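Local structure of paenibacillus xanthan lyase (Paenibacillus, 6F2P) at residues K732-V737 against S810-Q815; I833-L836 against T841-G844; Y873-K878 against D894-V899. The protein catalyses the eliminative cleavage of the terminal mannosyl-glucuronosyl linkage in the side chains of xanthan, a bacterial polysaccharide. All coordinates share one frame; numbering follows the deposited sequence.

Contact 1: residues K732-V737 against S810-Q815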
loop_
_atom_site.group_PDB
_atom_site.type_symbol
_atom_site.label_atom_id
_atom_site.label_comp_id
_atom_site.label_asym_id
_atom_site.label_seq_id
_atom_site.Cartn_x
_atom_site.Cartn_y
_atom_site.Cartn_z
ATOM N N LYS A 732 -4.732 16.348 19.382
ATOM C CA LYS A 732 -4.527 14.943 19.705
ATOM C C LYS A 732 -5.608 14.105 19.054
ATOM O O LYS A 732 -6.783 14.437 19.146
ATOM C CB LYS A 732 -4.545 14.714 21.221
ATOM C CG LYS A 732 -3.334 15.269 21.951
ATOM C CD LYS A 732 -3.300 14.832 23.420
ATOM C CE LYS A 732 -1.967 15.211 24.063
ATOM N NZ LYS A 732 -1.886 14.886 25.515
ATOM N N PHE A 733 -5.213 13.025 18.388
ATOM C CA PHE A 733 -6.189 12.076 17.861
ATOM C C PHE A 733 -5.617 10.679 17.746
ATOM O O PHE A 733 -4.431 10.475 17.997
ATOM C CB PHE A 733 -6.756 12.542 16.518
ATOM C CG PHE A 733 -5.749 12.598 15.401
ATOM C CD1 PHE A 733 -4.908 13.694 15.258
ATOM C CD2 PHE A 733 -5.672 11.573 14.466
ATOM C CE1 PHE A 733 -3.987 13.755 14.212
ATOM C CE2 PHE A 733 -4.751 11.625 13.416
ATOM C CZ PHE A 733 -3.908 12.714 13.293
ATOM N N LYS A 734 -6.466 9.717 17.389
ATOM C CA LYS A 734 -6.014 8.353 17.118
ATOM C C LYS A 734 -6.701 7.834 15.868
ATOM O O LYS A 734 -7.764 8.319 15.500
ATOM C CB LYS A 734 -6.283 7.418 18.301
ATOM C CG LYS A 734 -7.754 7.214 18.613
ATOM C CD LYS A 734 -7.976 6.419 19.897
ATOM C CE LYS A 734 -9.465 6.286 20.181
ATOM N NZ LYS A 734 -9.758 5.570 21.448
ATOM N N VAL A 735 -6.077 6.853 15.220
ATOM C CA VAL A 735 -6.615 6.225 14.022
ATOM C C VAL A 735 -6.744 4.733 14.269
ATOM O O VAL A 735 -5.802 4.109 14.758
ATOM C CB VAL A 735 -5.649 6.369 12.840
ATOM C CG1 VAL A 735 -6.322 5.924 11.545
ATOM C CG2 VAL A 735 -5.136 7.798 12.728
ATOM N N ASN A 736 -7.900 4.158 13.946
ATOM C CA ASN A 736 -8.048 2.709 13.975
ATOM C C ASN A 736 -7.678 2.153 12.604
ATOM O O ASN A 736 -8.443 2.275 11.648
ATOM C CB ASN A 736 -9.476 2.319 14.340
ATOM C CG ASN A 736 -9.627 0.830 14.608
ATOM O OD1 ASN A 736 -8.859 0.004 14.101
ATOM N ND2 ASN A 736 -10.632 0.476 15.403
ATOM N N VAL A 737 -6.507 1.538 12.504
ATOM C CA VAL A 737 -5.984 1.151 11.198
ATOM C C VAL A 737 -6.153 -0.328 10.901
ATOM O O VAL A 737 -5.491 -0.847 10.015
ATOM C CB VAL A 737 -4.486 1.511 11.054
ATOM C CG1 VAL A 737 -4.301 3.019 11.016
ATOM C CG2 VAL A 737 -3.676 0.898 12.194
ATOM N N SER A 810 -5.663 -7.254 20.371
ATOM C CA SER A 810 -5.235 -5.872 20.505
ATOM C C SER A 810 -6.327 -5.050 21.174
ATOM O O SER A 810 -7.446 -4.962 20.677
ATOM C CB SER A 810 -4.875 -5.266 19.151
ATOM O OG SER A 810 -4.400 -3.942 19.321
ATOM N N LEU A 811 -5.987 -4.457 22.314
ATOM C CA LEU A 811 -6.924 -3.658 23.090
ATOM C C LEU A 811 -6.467 -2.208 23.114
ATOM O O LEU A 811 -5.276 -1.924 23.279
ATOM C CB LEU A 811 -7.017 -4.184 24.525
ATOM C CG LEU A 811 -7.779 -5.480 24.833
ATOM C CD1 LEU A 811 -7.190 -6.696 24.106
ATOM C CD2 LEU A 811 -7.811 -5.715 26.346
ATOM N N ASP A 812 -7.411 -1.291 22.944
ATOM C CA ASP A 812 -7.109 0.129 23.049
ATOM C C ASP A 812 -7.222 0.592 24.509
ATOM O O ASP A 812 -8.325 0.770 25.027
ATOM C CB ASP A 812 -8.057 0.938 22.163
ATOM C CG ASP A 812 -7.644 2.393 22.041
ATOM O OD1 ASP A 812 -6.683 2.806 22.733
ATOM O OD2 ASP A 812 -8.288 3.127 21.257
ATOM N N VAL A 813 -6.080 0.775 25.168
ATOM C CA VAL A 813 -6.062 1.281 26.536
ATOM C C VAL A 813 -6.013 2.807 26.497
ATOM O O VAL A 813 -4.949 3.409 26.309
ATOM C CB VAL A 813 -4.865 0.725 27.327
ATOM C CG1 VAL A 813 -4.858 1.266 28.764
ATOM C CG2 VAL A 813 -4.890 -0.800 27.314
ATOM N N THR A 814 -7.177 3.425 26.683
ATOM C CA THR A 814 -7.364 4.845 26.391
ATOM C C THR A 814 -6.891 5.796 27.484
ATOM O O THR A 814 -6.821 7.004 27.263
ATOM C CB THR A 814 -8.838 5.143 26.110
ATOM O OG1 THR A 814 -9.602 4.907 27.298
ATOM C CG2 THR A 814 -9.354 4.245 24.986
ATOM N N GLN A 815 -6.588 5.255 28.661
ATOM C CA GLN A 815 -6.104 6.059 29.782
ATOM C C GLN A 815 -4.904 5.378 30.412
ATOM O O GLN A 815 -5.010 4.247 30.887
ATOM C CB GLN A 815 -7.194 6.249 30.846
ATOM C CG GLN A 815 -8.418 6.994 30.357
ATOM C CD GLN A 815 -8.088 8.411 29.927
ATOM O OE1 GLN A 815 -7.146 9.023 30.432
ATOM N NE2 GLN A 815 -8.865 8.942 28.993
#
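Asp812 and Lys734 form a salt bridge across the seam between two beta sheets, one containing strand 731-736 and the other strand 806-813. The backbones never pair: at their nearest, Lys734 CA and Thr814 CA are 10.0 Å apart, and the interval is closed by two side chains, mostly by the long lysine. Along 810-815 the first residue to meet it is Asp812, near the end of its strand. With CG anti to the backbone N (chi1 -170°), its carboxylate reaches out to meet the lysine coming from the opposite direction. Lys734 is extended beyond CG, and its ammonium lies above the carboxylate plane, 35° out of it, with Lys734 NZ 2.9 Å from Asp812 OD2. The other oxygen, OD1, is hydrogen-bonded to the hydroxyl of Tyr705 on strand 703-708, the sheet neighbour of the lysine's strand, so both carboxylate oxygens tie strand 806-813 to the same sheet. This shared grip would be expected to favour a charged carboxylate. Two residues on, Thr814 has already left the strand. Its hydroxyl is hydrogen-bonded to the carbonyl of Ile762, while its methyl is turned to the lysine, with Thr814 CG2 3.8 Å from Lys734 NZ.

Contact 2: residues I833-L836 against T841-G844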
loop_
_atom_site.group_PDB
_atom_site.type_symbol
_atom_site.label_atom_id
_atom_site.label_comp_id
_atom_site.label_asym_id
_atom_site.label_seq_id
_atom_site.Cartn_x
_atom_site.Cartn_y
_atom_site.Cartn_z
ATOM N N ILE A 833 -5.703 -24.428 30.834
ATOM C CA ILE A 833 -5.055 -23.529 31.785
ATOM C C ILE A 833 -4.301 -22.462 31.008
ATOM O O ILE A 833 -3.432 -22.779 30.195
ATOM C CB ILE A 833 -4.036 -24.265 32.678
ATOM C CG1 ILE A 833 -4.722 -25.366 33.489
ATOM C CG2 ILE A 833 -3.313 -23.279 33.582
ATOM C CD1 ILE A 833 -3.779 -26.138 34.364
ATOM N N TYR A 834 -4.626 -21.198 31.260
ATOM C CA TYR A 834 -4.068 -20.112 30.463
ATOM C C TYR A 834 -3.136 -19.170 31.226
ATOM O O TYR A 834 -3.284 -18.971 32.432
ATOM C CB TYR A 834 -5.191 -19.347 29.766
ATOM C CG TYR A 834 -5.758 -20.112 28.591
ATOM C CD1 TYR A 834 -6.740 -21.083 28.770
ATOM C CD2 TYR A 834 -5.291 -19.884 27.302
ATOM C CE1 TYR A 834 -7.248 -21.796 27.695
ATOM C CE2 TYR A 834 -5.791 -20.594 26.221
ATOM C CZ TYR A 834 -6.765 -21.548 26.422
ATOM O OH TYR A 834 -7.258 -22.242 25.344
ATOM N N GLN A 835 -2.162 -18.620 30.507
ATOM C CA GLN A 835 -1.254 -17.614 31.044
ATOM C C GLN A 835 -1.386 -16.338 30.227
ATOM O O GLN A 835 -1.182 -16.351 29.015
ATOM C CB GLN A 835 0.199 -18.097 30.980
ATOM C CG GLN A 835 1.231 -17.006 31.269
ATOM C CD GLN A 835 1.363 -16.732 32.755
ATOM O OE1 GLN A 835 1.568 -17.658 33.543
ATOM N NE2 GLN A 835 1.226 -15.460 33.152
ATOM N N LEU A 836 -1.727 -15.239 30.884
ATOM C CA LEU A 836 -1.835 -13.954 30.207
ATOM C C LEU A 836 -0.485 -13.249 30.134
ATOM O O LEU A 836 0.276 -13.228 31.105
ATOM C CB LEU A 836 -2.833 -13.052 30.930
ATOM C CG LEU A 836 -2.890 -11.601 30.452
ATOM C CD1 LEU A 836 -3.599 -11.500 29.103
ATOM C CD2 LEU A 836 -3.563 -10.726 31.483
ATOM N N THR A 841 5.323 -9.566 28.211
ATOM C CA THR A 841 5.536 -9.740 29.641
ATOM C C THR A 841 4.371 -10.529 30.228
ATOM O O THR A 841 3.222 -10.103 30.117
ATOM C CB THR A 841 5.579 -8.365 30.348
ATOM O OG1 THR A 841 6.607 -7.549 29.774
ATOM C CG2 THR A 841 5.813 -8.522 31.846
ATOM N N ASN A 842 4.647 -11.674 30.847
ATOM C CA ASN A 842 3.585 -12.404 31.531
ATOM C C ASN A 842 2.997 -11.549 32.643
ATOM O O ASN A 842 3.705 -10.752 33.258
ATOM C CB ASN A 842 4.092 -13.721 32.112
ATOM C CG ASN A 842 4.250 -14.798 31.066
ATOM O OD1 ASN A 842 4.786 -15.867 31.344
ATOM N ND2 ASN A 842 3.789 -14.524 29.854
ATOM N N VAL A 843 1.701 -11.697 32.880
ATOM C CA VAL A 843 1.047 -11.006 33.982
ATOM C C VAL A 843 0.393 -12.030 34.890
ATOM O O VAL A 843 -0.493 -12.774 34.459
ATOM C CB VAL A 843 -0.029 -10.027 33.492
ATOM C CG1 VAL A 843 -0.840 -9.505 34.674
ATOM C CG2 VAL A 843 0.606 -8.879 32.725
ATOM N N GLY A 844 0.837 -12.070 36.142
ATOM C CA GLY A 844 0.323 -13.028 37.101
ATOM C C GLY A 844 0.764 -14.449 36.817
ATOM O O GLY A 844 1.620 -14.683 35.965
HETATM O O HOH W 1 -1.845 -15.086 33.754
#
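Leu836 and Val843 pair across a beta hairpin made by strands 832-838 and 841-848, at the margin of a five-stranded antiparallel sheet. The direct backbone bond runs from Val843 N to Leu836 O, 2.7 Å. The reciprocal link goes through water: a bound molecule accepts from Leu836 N at 2.9 Å and donates to Val843 O at 2.8 Å. Further down, Tyr834 pairs with Gln847, so 841-848 has gained two residues against its partner, and this irregularity falls next to Gly844, whose phi is positive.

Hydrogen bonds from a side-chain amide fill in where the backbones part. Gln835 has CG anti to its own backbone N (chi1 169°) and then bends at chi2 (79°), which carries the amide onward alongside Leu836, to where NE2 can reach two carbonyls. Its NE2 donates to Gly844 O at 2.9 Å, from above that carbonyl's plane, and to Leu836 O at 3.2 Å; both acceptors lie in the glutamine's amide plane. Leu836 O therefore receives two donors, Gln835 NE2 and Val843 N, from opposite faces of its plane.

Stacking and apolar contacts complete the arrangement. The side chains of Gln835 and Asn842 cross at about a right angle with their amides stacked, planes 17° apart, Asn842 OD1 being 3.8 Å from Gln835 CD. Elsewhere in the contact, Leu836 and Val843 run side by side, pointing the same way, with Leu836 CD2 4.1 Å from Val843 CB.

The chemistry implies that a buried glutamine and a water supplement the strand pairing where it becomes irregular: with both bonds in its plane, the Gln835 amide is fixed in rotation and ties the irregular strand back to its partner.

Contact 3: residues Y873-K878 against D894-V899. With CA (calcium ion), chain C.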
loop_
_atom_site.group_PDB
_atom_site.type_symbol
_atom_site.label_atom_id
_atom_site.label_comp_id
_atom_site.label_asym_id
_atom_site.label_seq_id
_atom_site.Cartn_x
_atom_site.Cartn_y
_atom_site.Cartn_z
ATOM N N TYR A 873 -2.380 -2.273 23.155
ATOM C CA TYR A 873 -1.555 -3.248 23.857
ATOM C C TYR A 873 -1.961 -4.651 23.434
ATOM O O TYR A 873 -3.134 -4.916 23.182
ATOM C CB TYR A 873 -1.685 -3.089 25.376
ATOM C CG TYR A 873 -1.014 -1.846 25.917
ATOM C CD1 TYR A 873 -1.638 -0.606 25.845
ATOM C CD2 TYR A 873 0.245 -1.912 26.500
ATOM C CE1 TYR A 873 -1.029 0.528 26.325
ATOM C CE2 TYR A 873 0.864 -0.779 26.992
ATOM C CZ TYR A 873 0.222 0.438 26.903
ATOM O OH TYR A 873 0.836 1.571 27.391
ATOM N N LEU A 874 -0.993 -5.551 23.346
ATOM C CA LEU A 874 -1.290 -6.913 22.941
ATOM C C LEU A 874 -1.496 -7.818 24.157
ATOM O O LEU A 874 -0.562 -8.087 24.920
ATOM C CB LEU A 874 -0.186 -7.462 22.039
ATOM C CG LEU A 874 0.214 -6.594 20.846
ATOM C CD1 LEU A 874 1.517 -7.120 20.245
ATOM C CD2 LEU A 874 -0.901 -6.560 19.806
ATOM N N PHE A 875 -2.732 -8.276 24.327
ATOM C CA PHE A 875 -3.089 -9.203 25.390
ATOM C C PHE A 875 -3.082 -10.614 24.820
ATOM O O PHE A 875 -3.941 -10.966 24.009
ATOM C CB PHE A 875 -4.494 -8.895 25.920
ATOM C CG PHE A 875 -4.584 -7.660 26.781
ATOM C CD1 PHE A 875 -4.220 -6.420 26.293
ATOM C CD2 PHE A 875 -5.090 -7.742 28.069
ATOM C CE1 PHE A 875 -4.329 -5.290 27.083
ATOM C CE2 PHE A 875 -5.203 -6.624 28.860
ATOM C CZ PHE A 875 -4.824 -5.394 28.370
ATOM N N ARG A 876 -2.120 -11.426 25.243
ATOM C CA ARG A 876 -2.010 -12.799 24.751
ATOM C C ARG A 876 -2.400 -13.822 25.817
ATOM O O ARG A 876 -1.943 -13.751 26.965
ATOM C CB ARG A 876 -0.587 -13.081 24.263
ATOM C CG ARG A 876 -0.308 -14.547 24.018
ATOM C CD ARG A 876 1.106 -14.770 23.505
ATOM N NE ARG A 876 1.396 -13.956 22.328
ATOM C CZ ARG A 876 2.352 -14.230 21.443
ATOM N NH1 ARG A 876 3.109 -15.309 21.591
ATOM N NH2 ARG A 876 2.544 -13.431 20.401
ATOM N N LEU A 877 -3.253 -14.767 25.437
ATOM C CA LEU A 877 -3.625 -15.864 26.324
ATOM C C LEU A 877 -3.070 -17.189 25.788
ATOM O O LEU A 877 -3.483 -17.672 24.725
ATOM C CB LEU A 877 -5.143 -15.939 26.495
ATOM C CG LEU A 877 -5.829 -14.911 27.405
ATOM C CD1 LEU A 877 -7.323 -15.044 27.284
ATOM C CD2 LEU A 877 -5.402 -15.068 28.864
ATOM N N LYS A 878 -2.131 -17.760 26.538
ATOM C CA LYS A 878 -1.392 -18.924 26.100
ATOM C C LYS A 878 -1.784 -20.172 26.878
ATOM O O LYS A 878 -1.768 -20.178 28.113
ATOM C CB LYS A 878 0.107 -18.679 26.259
ATOM C CG LYS A 878 0.972 -19.869 25.855
ATOM C CD LYS A 878 2.448 -19.619 26.134
ATOM C CE LYS A 878 2.725 -19.505 27.628
ATOM N NZ LYS A 878 4.178 -19.339 27.913
ATOM N N ASP A 894 -15.219 -14.496 27.461
ATOM C CA ASP A 894 -16.313 -13.542 27.295
ATOM C C ASP A 894 -15.777 -12.132 27.084
ATOM O O ASP A 894 -16.127 -11.478 26.102
ATOM C CB ASP A 894 -17.283 -13.586 28.489
ATOM C CG ASP A 894 -18.542 -12.734 28.268
ATOM O OD1 ASP A 894 -18.713 -12.188 27.153
ATOM O OD2 ASP A 894 -19.369 -12.621 29.204
ATOM N N ASN A 895 -14.933 -11.668 28.004
ATOM C CA ASN A 895 -14.366 -10.326 27.890
ATOM C C ASN A 895 -13.142 -10.084 28.769
ATOM O O ASN A 895 -12.707 -10.966 29.505
ATOM C CB ASN A 895 -15.434 -9.251 28.147
ATOM C CG ASN A 895 -15.980 -9.278 29.570
ATOM O OD1 ASN A 895 -15.295 -9.672 30.513
ATOM N ND2 ASN A 895 -17.223 -8.838 29.728
ATOM N N PHE A 896 -12.590 -8.880 28.663
ATOM C CA PHE A 896 -11.584 -8.397 29.594
ATOM C C PHE A 896 -12.143 -7.155 30.277
ATOM O O PHE A 896 -12.975 -6.446 29.708
ATOM C CB PHE A 896 -10.295 -8.011 28.869
ATOM C CG PHE A 896 -9.526 -9.174 28.303
ATOM C CD1 PHE A 896 -8.781 -9.994 29.133
ATOM C CD2 PHE A 896 -9.520 -9.421 26.938
ATOM C CE1 PHE A 896 -8.064 -11.054 28.622
ATOM C CE2 PHE A 896 -8.797 -10.483 26.415
ATOM C CZ PHE A 896 -8.070 -11.302 27.262
ATOM N N SER A 897 -11.691 -6.904 31.497
ATOM C CA SER A 897 -11.928 -5.635 32.159
ATOM C C SER A 897 -10.598 -5.152 32.703
ATOM O O SER A 897 -9.799 -5.952 33.171
ATOM C CB SER A 897 -12.920 -5.799 33.311
ATOM O OG SER A 897 -14.216 -6.112 32.838
ATOM N N LEU A 898 -10.349 -3.852 32.626
ATOM C CA LEU A 898 -9.203 -3.266 33.310
ATOM C C LEU A 898 -9.733 -2.413 34.449
ATOM O O LEU A 898 -10.447 -1.439 34.220
ATOM C CB LEU A 898 -8.366 -2.402 32.370
ATOM C CG LEU A 898 -8.016 -2.980 31.003
ATOM C CD1 LEU A 898 -7.076 -2.033 30.278
ATOM C CD2 LEU A 898 -7.413 -4.359 31.129
ATOM N N VAL A 899 -9.387 -2.796 35.672
ATOM C CA VAL A 899 -9.865 -2.129 36.873
ATOM C C VAL A 899 -8.729 -1.324 37.489
ATOM O O VAL A 899 -7.590 -1.780 37.500
ATOM C CB VAL A 899 -10.339 -3.167 37.899
ATOM C CG1 VAL A 899 -10.935 -2.483 39.119
ATOM C CG2 VAL A 899 -11.341 -4.114 37.254
HETATM CA CA CA C . -18.763 -11.077 25.182
#
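Phe875 and Phe896 have the nearest CA atoms of the two segments, which belong to strands of facing sheets and whose axes pass 11.2 Å apart with their N-to-C directions at 129°, as in a beta sandwich. The two rings meet edge-to-face, the edge of Phe875 turned to the face of Phe896, with centroids 5.5 Å apart and planes inclined at 52°. Each ring also receives a leucine from the other strand. Leu898 comes against Phe875 from the opposite direction, its CD2 3.9 Å from Phe875 CE2, while Leu877 CD1 reaches Phe896 CZ at 3.8 Å. The four side chains thus form a continuous, wholly apolar, buried patch.

At the start of 894-899, Asp894 turns to calcium, which it binds through OD1 at 2.3 Å and through its backbone O at 2.8 Å. Glu769, Glu771, Ser791 and Lys794 complete the site. Asp894 and Asn895 both face Arg824 in a classic beta bulge, and Asp894 OD2 forms a salt bridge with that arginine.

Neighbouring strands enclose the patch: Phe875 touches Val821 of 817-826, Ile838 of 832-838 and Leu811 of 806-813; Leu877 rests on Tyr834 and Leu836, and Leu898 packs against Tyr819 and Val813.

The three contacts follow one another along the chain, contact 1 closing before the other two open. One five-stranded sheet runs through all of them: strand 871-882 of contact 3 lies between strand 806-813 of contact 1 and strand 832-838 of contact 2. Contact 3 accordingly touches both, its centre about 15 Å from that of contact 1 and about 10 Å from that of contact 2, whereas contacts 1 and 2 do not meet, their centres being about 23 Å apart. Contact 3 joins this sheet to the facing one, contact 2 finishes its hairpin margin, and contact 1 fastens it to the preceding sheet that holds strand 731-736, so a calcium-binding sandwich is linked to its neighbour.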